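Local coordinates for surface presentation of antigens protein SpaO (PDB 4YX1), which takes part in a type III secretion pathway that presents surface determinants needed for Salmonella to enter mammalian cells, here as its C-terminal FliN-like domain, at residues V5-V10 with V40-N45; V10-N15 with S31-A36. All blocks are in the same frame, centred on the assembly; numbering follows the deposited sequence.

Contact 1 of 2, residues V5-V10 with V40-N45; sequences VKLEFV and VEIMAN
Side chains of strands 5-10 and 40-44 alternate between two faces of an antiparallel pair, whose segment axes run at 166°. On one face Leu7, Phe9, Ile42 and Ala44 project together. Ile42 lies alongside both Leu7 and Phe9, pointing the same way: its CG2 branch, anti to the backbone N, meets Leu7 CD1 at 3.7 Å, and its CG1 branch approaches Phe9 CE2 obliquely at 3.9 Å. On the other face selenomethionine Met43 crosses Val10 obliquely, CG to CG2 at 3.6 Å; its chain then bends at chi2 (-74°), carrying the tip away from strand 5-10. Glu41 also points to this face, where OE1 forms a salt bridge with Arg13 and shares a water with Val10 O. Reciprocal backbone bonds join Glu8 to Met43 and Val10 to Glu41; Met43 N to Glu8 O is short and nearly straight (2.8 Å, 174°). Beyond the strand, Asn45 continues this pattern: its N donates to Lys6 O, while the side-chain OD1 accepts from Lys6 N at 2.8 Å. The two strands, not consecutive in the chain, form an antiparallel pair that a strand of the second subunit extends across the interface, within the FliN-like C-terminal domain.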
# COMPACT_ATOMS: atom_id res chain seq x y z
N VAL A 5 6.66 15.42 -2.72
CA VAL A 5 6.76 14.03 -3.13
C VAL A 5 5.54 13.25 -2.69
O VAL A 5 5.16 13.30 -1.51
CB VAL A 5 8.04 13.38 -2.55
CG1 VAL A 5 8.09 11.89 -2.89
CG2 VAL A 5 9.28 14.08 -3.06
N LYS A 6 4.92 12.53 -3.61
CA LYS A 6 3.83 11.62 -3.26
C LYS A 6 4.43 10.32 -2.75
O LYS A 6 4.98 9.53 -3.52
CB LYS A 6 2.92 11.35 -4.46
CG LYS A 6 2.13 12.55 -4.93
CD LYS A 6 1.21 12.18 -6.08
CE LYS A 6 0.53 13.41 -6.64
NZ LYS A 6 -0.09 14.20 -5.55
N LEU A 7 4.34 10.11 -1.44
CA LEU A 7 4.89 8.92 -0.81
C LEU A 7 3.79 7.90 -0.59
O LEU A 7 2.72 8.24 -0.09
CB LEU A 7 5.55 9.29 0.52
CG LEU A 7 6.15 8.17 1.37
CD1 LEU A 7 7.40 7.59 0.71
CD2 LEU A 7 6.45 8.71 2.76
N GLU A 8 4.04 6.66 -0.99
CA GLU A 8 3.09 5.58 -0.76
C GLU A 8 3.75 4.38 -0.12
O GLU A 8 4.90 4.03 -0.46
CB GLU A 8 2.43 5.13 -2.06
CG GLU A 8 1.58 6.16 -2.77
CD GLU A 8 0.83 5.54 -3.92
OE1 GLU A 8 1.28 4.49 -4.41
OE2 GLU A 8 -0.22 6.08 -4.34
N PHE A 9 3.02 3.75 0.79
CA PHE A 9 3.39 2.44 1.32
C PHE A 9 2.42 1.47 0.69
O PHE A 9 1.22 1.52 0.99
CB PHE A 9 3.33 2.40 2.85
CG PHE A 9 4.33 3.29 3.50
CD1 PHE A 9 4.06 4.64 3.70
CD2 PHE A 9 5.56 2.79 3.87
CE1 PHE A 9 4.99 5.46 4.29
CE2 PHE A 9 6.50 3.62 4.47
CZ PHE A 9 6.22 4.95 4.67
N VAL A 10 2.91 0.61 -0.19
CA VAL A 10 2.05 -0.23 -1.01
C VAL A 10 2.14 -1.67 -0.55
O VAL A 10 3.22 -2.26 -0.51
CB VAL A 10 2.41 -0.10 -2.51
CG1 VAL A 10 1.59 -1.04 -3.36
CG2 VAL A 10 2.22 1.35 -2.97
N VAL A 40 6.23 -4.97 1.47
CA VAL A 40 5.64 -3.64 1.45
C VAL A 40 6.58 -2.73 0.69
O VAL A 40 7.76 -2.66 1.00
CB VAL A 40 5.39 -3.09 2.85
CG1 VAL A 40 4.81 -1.67 2.77
CG2 VAL A 40 4.44 -4.02 3.60
N GLU A 41 6.07 -2.08 -0.33
CA GLU A 41 6.92 -1.26 -1.18
C GLU A 41 6.74 0.21 -0.86
O GLU A 41 5.62 0.68 -0.69
CB GLU A 41 6.61 -1.55 -2.63
CG GLU A 41 7.02 -2.96 -3.02
CD GLU A 41 6.71 -3.26 -4.46
OE1 GLU A 41 5.52 -3.24 -4.82
OE2 GLU A 41 7.66 -3.53 -5.24
N ILE A 42 7.85 0.92 -0.77
CA ILE A 42 7.84 2.34 -0.52
C ILE A 42 8.07 3.05 -1.85
O ILE A 42 9.12 2.88 -2.46
CB ILE A 42 8.91 2.73 0.50
CG1 ILE A 42 8.70 1.90 1.78
CG2 ILE A 42 8.88 4.23 0.81
CD1 ILE A 42 9.96 1.56 2.46
N MSE A 43 7.06 3.81 -2.28
CA MSE A 43 7.06 4.50 -3.57
C MSE A 43 7.16 5.99 -3.36
O MSE A 43 6.53 6.54 -2.47
CB MSE A 43 5.77 4.21 -4.35
CG MSE A 43 5.29 2.78 -4.31
SE MSE A 43 6.37 1.61 -5.41
CE MSE A 43 6.00 2.30 -7.17
N ALA A 44 7.94 6.65 -4.21
CA ALA A 44 8.02 8.11 -4.22
C ALA A 44 7.74 8.56 -5.64
O ALA A 44 8.48 8.20 -6.55
CB ALA A 44 9.39 8.58 -3.74
N ASN A 45 6.67 9.31 -5.83
CA ASN A 45 6.22 9.73 -7.16
C ASN A 45 6.16 8.56 -8.12
O ASN A 45 6.58 8.66 -9.28
CB ASN A 45 7.12 10.84 -7.72
CG ASN A 45 6.94 12.15 -6.99
OD1 ASN A 45 6.04 12.30 -6.17
ND2 ASN A 45 7.79 13.11 -7.29
O HOH W 1 3.73 -4.23 -2.90

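Contact 2 of 2, residues V10-N15 with S31-A36; sequences VLYRKN and SLPTNA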
# COMPACT_ATOMS: atom_id res chain seq x y z
N VAL A 10 2.91 0.61 -0.19
CA VAL A 10 2.05 -0.23 -1.01
C VAL A 10 2.14 -1.67 -0.55
O VAL A 10 3.22 -2.26 -0.51
CB VAL A 10 2.41 -0.10 -2.51
CG1 VAL A 10 1.59 -1.04 -3.36
CG2 VAL A 10 2.22 1.35 -2.97
N LEU A 11 1.01 -2.23 -0.16
CA LEU A 11 0.98 -3.59 0.35
C LEU A 11 1.07 -4.59 -0.80
O LEU A 11 1.65 -5.67 -0.65
CB LEU A 11 -0.29 -3.82 1.18
CG LEU A 11 -0.46 -5.18 1.83
CD1 LEU A 11 0.77 -5.51 2.64
CD2 LEU A 11 -1.65 -5.13 2.73
N TYR A 12 0.48 -4.24 -1.93
CA TYR A 12 0.47 -5.13 -3.07
C TYR A 12 0.19 -4.33 -4.32
O TYR A 12 -0.65 -3.44 -4.31
CB TYR A 12 -0.57 -6.25 -2.86
CG TYR A 12 -0.59 -7.26 -3.97
CD1 TYR A 12 0.53 -8.03 -4.26
CD2 TYR A 12 -1.72 -7.43 -4.76
CE1 TYR A 12 0.52 -8.95 -5.30
CE2 TYR A 12 -1.75 -8.35 -5.79
CZ TYR A 12 -0.62 -9.10 -6.06
OH TYR A 12 -0.65 -10.01 -7.09
N ARG A 13 0.92 -4.60 -5.39
CA ARG A 13 0.59 -4.00 -6.66
C ARG A 13 0.75 -5.01 -7.77
O ARG A 13 1.51 -5.97 -7.66
CB ARG A 13 1.42 -2.78 -6.92
CG ARG A 13 2.88 -3.02 -6.81
CD ARG A 13 3.67 -1.84 -7.38
NE ARG A 13 5.09 -2.05 -7.16
CZ ARG A 13 6.05 -1.63 -7.97
NH1 ARG A 13 5.76 -0.94 -9.07
NH2 ARG A 13 7.31 -1.91 -7.67
N LYS A 14 0.01 -4.78 -8.84
CA LYS A 14 -0.04 -5.75 -9.92
C LYS A 14 -0.61 -5.09 -11.15
O LYS A 14 -1.51 -4.25 -11.05
CB LYS A 14 -0.88 -6.95 -9.52
CG LYS A 14 -0.87 -8.11 -10.50
CD LYS A 14 0.38 -8.96 -10.33
CE LYS A 14 0.36 -10.14 -11.29
NZ LYS A 14 1.73 -10.65 -11.54
N ASN A 15 -0.10 -5.47 -12.32
CA ASN A 15 -0.75 -5.13 -13.58
C ASN A 15 -1.89 -6.09 -13.81
O ASN A 15 -1.67 -7.30 -13.88
CB ASN A 15 0.24 -5.19 -14.73
CG ASN A 15 1.37 -4.20 -14.57
OD1 ASN A 15 1.14 -3.01 -14.46
ND2 ASN A 15 2.59 -4.69 -14.55
N SER A 31 -8.66 -11.33 -1.06
CA SER A 31 -7.49 -12.01 -0.52
C SER A 31 -6.23 -11.50 -1.20
O SER A 31 -6.19 -11.40 -2.42
CB SER A 31 -7.61 -13.52 -0.71
OG SER A 31 -8.78 -14.01 -0.07
N LEU A 32 -5.22 -11.17 -0.41
CA LEU A 32 -3.93 -10.79 -0.98
C LEU A 32 -3.06 -12.03 -1.10
O LEU A 32 -3.32 -13.03 -0.42
CB LEU A 32 -3.26 -9.73 -0.12
CG LEU A 32 -4.05 -8.43 -0.02
CD1 LEU A 32 -3.34 -7.47 0.87
CD2 LEU A 32 -4.25 -7.82 -1.41
N PRO A 33 -2.06 -11.99 -1.99
CA PRO A 33 -1.19 -13.17 -2.08
C PRO A 33 -0.48 -13.46 -0.77
O PRO A 33 -0.25 -12.54 0.03
CB PRO A 33 -0.19 -12.79 -3.16
CG PRO A 33 -0.92 -11.80 -4.01
CD PRO A 33 -1.78 -11.02 -3.06
N THR A 34 -0.17 -14.73 -0.55
CA THR A 34 0.64 -15.15 0.58
C THR A 34 1.88 -14.27 0.68
O THR A 34 2.56 -14.03 -0.32
CB THR A 34 1.06 -16.62 0.46
OG1 THR A 34 -0.09 -17.44 0.17
CG2 THR A 34 1.73 -17.10 1.74
N ASN A 35 2.16 -13.76 1.87
CA ASN A 35 3.37 -12.96 2.10
C ASN A 35 3.50 -11.67 1.28
O ASN A 35 4.60 -11.15 1.10
CB ASN A 35 4.61 -13.82 1.86
CG ASN A 35 4.66 -15.03 2.77
OD1 ASN A 35 4.93 -16.14 2.31
ND2 ASN A 35 4.41 -14.83 4.06
N ALA A 36 2.39 -11.13 0.79
CA ALA A 36 2.40 -9.75 0.31
C ALA A 36 2.99 -8.86 1.41
O ALA A 36 3.72 -7.91 1.13
CB ALA A 36 1.00 -9.29 -0.08
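Leu11 and Tyr12 both hold CG anti to the backbone N (chi1 -178° and -177°), and from either side of the corner in the chain at Leu11 they meet the same loop 31-36, Leu11 through Leu32 and Tyr12 mainly through Pro33. Tyr12 presents one ring face to Pro33. The proline CD sits 3.6 Å from the ring centroid and only 7° off its normal, a CH-pi contact; Pro33 CG is displaced toward the hydroxyl end, 3.4 Å from Tyr12 CZ. Leu32, with CG beside its own backbone N, crosses Leu11 obliquely, bringing its CD1 to 3.4 Å from Leu11 CD2, tighter than ordinary van der Waals packing. The loop is shaped by a type II beta turn from Pro33 to Ala36, closed by Ala36 N donating to Pro33 O at 3.1 Å, with Asn35 at positive phi. Within this FliN-like domain the turn lies between strands 29-31 and 40-44, and contact with strand 12-16 is made by side-chain packing. Ala36 directs its methyl toward the corner, CB lying 3.7 Å from Leu11 O and 4.4 Å from Tyr12 CD1. Leu32 CD2 reaches the Tyr12 ring obliquely, 4.2 Å from CD2, while Leu11 also packs on Leu54 of the second subunit.

Overall arrangement
Val10 belongs to both contacts: it ends the strand paired in contact 1, and the corner that follows at Leu11 leads into strand 12-16 of contact 2. Their centres are about 15 Å apart, but side chains bridge the gap. Arg13 NE meets Glu41 OE1 in a 2.7 Å salt bridge, and its NH1 packs 3.8 Å from Met43 CE; Leu11 CD1 lies 4.1 Å from Val40 CG2. Apart from the shared Val10, both segments of contact 2 fall in the chain between the two strands of contact 1. Both contacts reach the second subunit, where residues 5-10 and members of 10-15 pair with antiparallel strands. Two differently directed strands joined at one corner are thus tied into the same dimer.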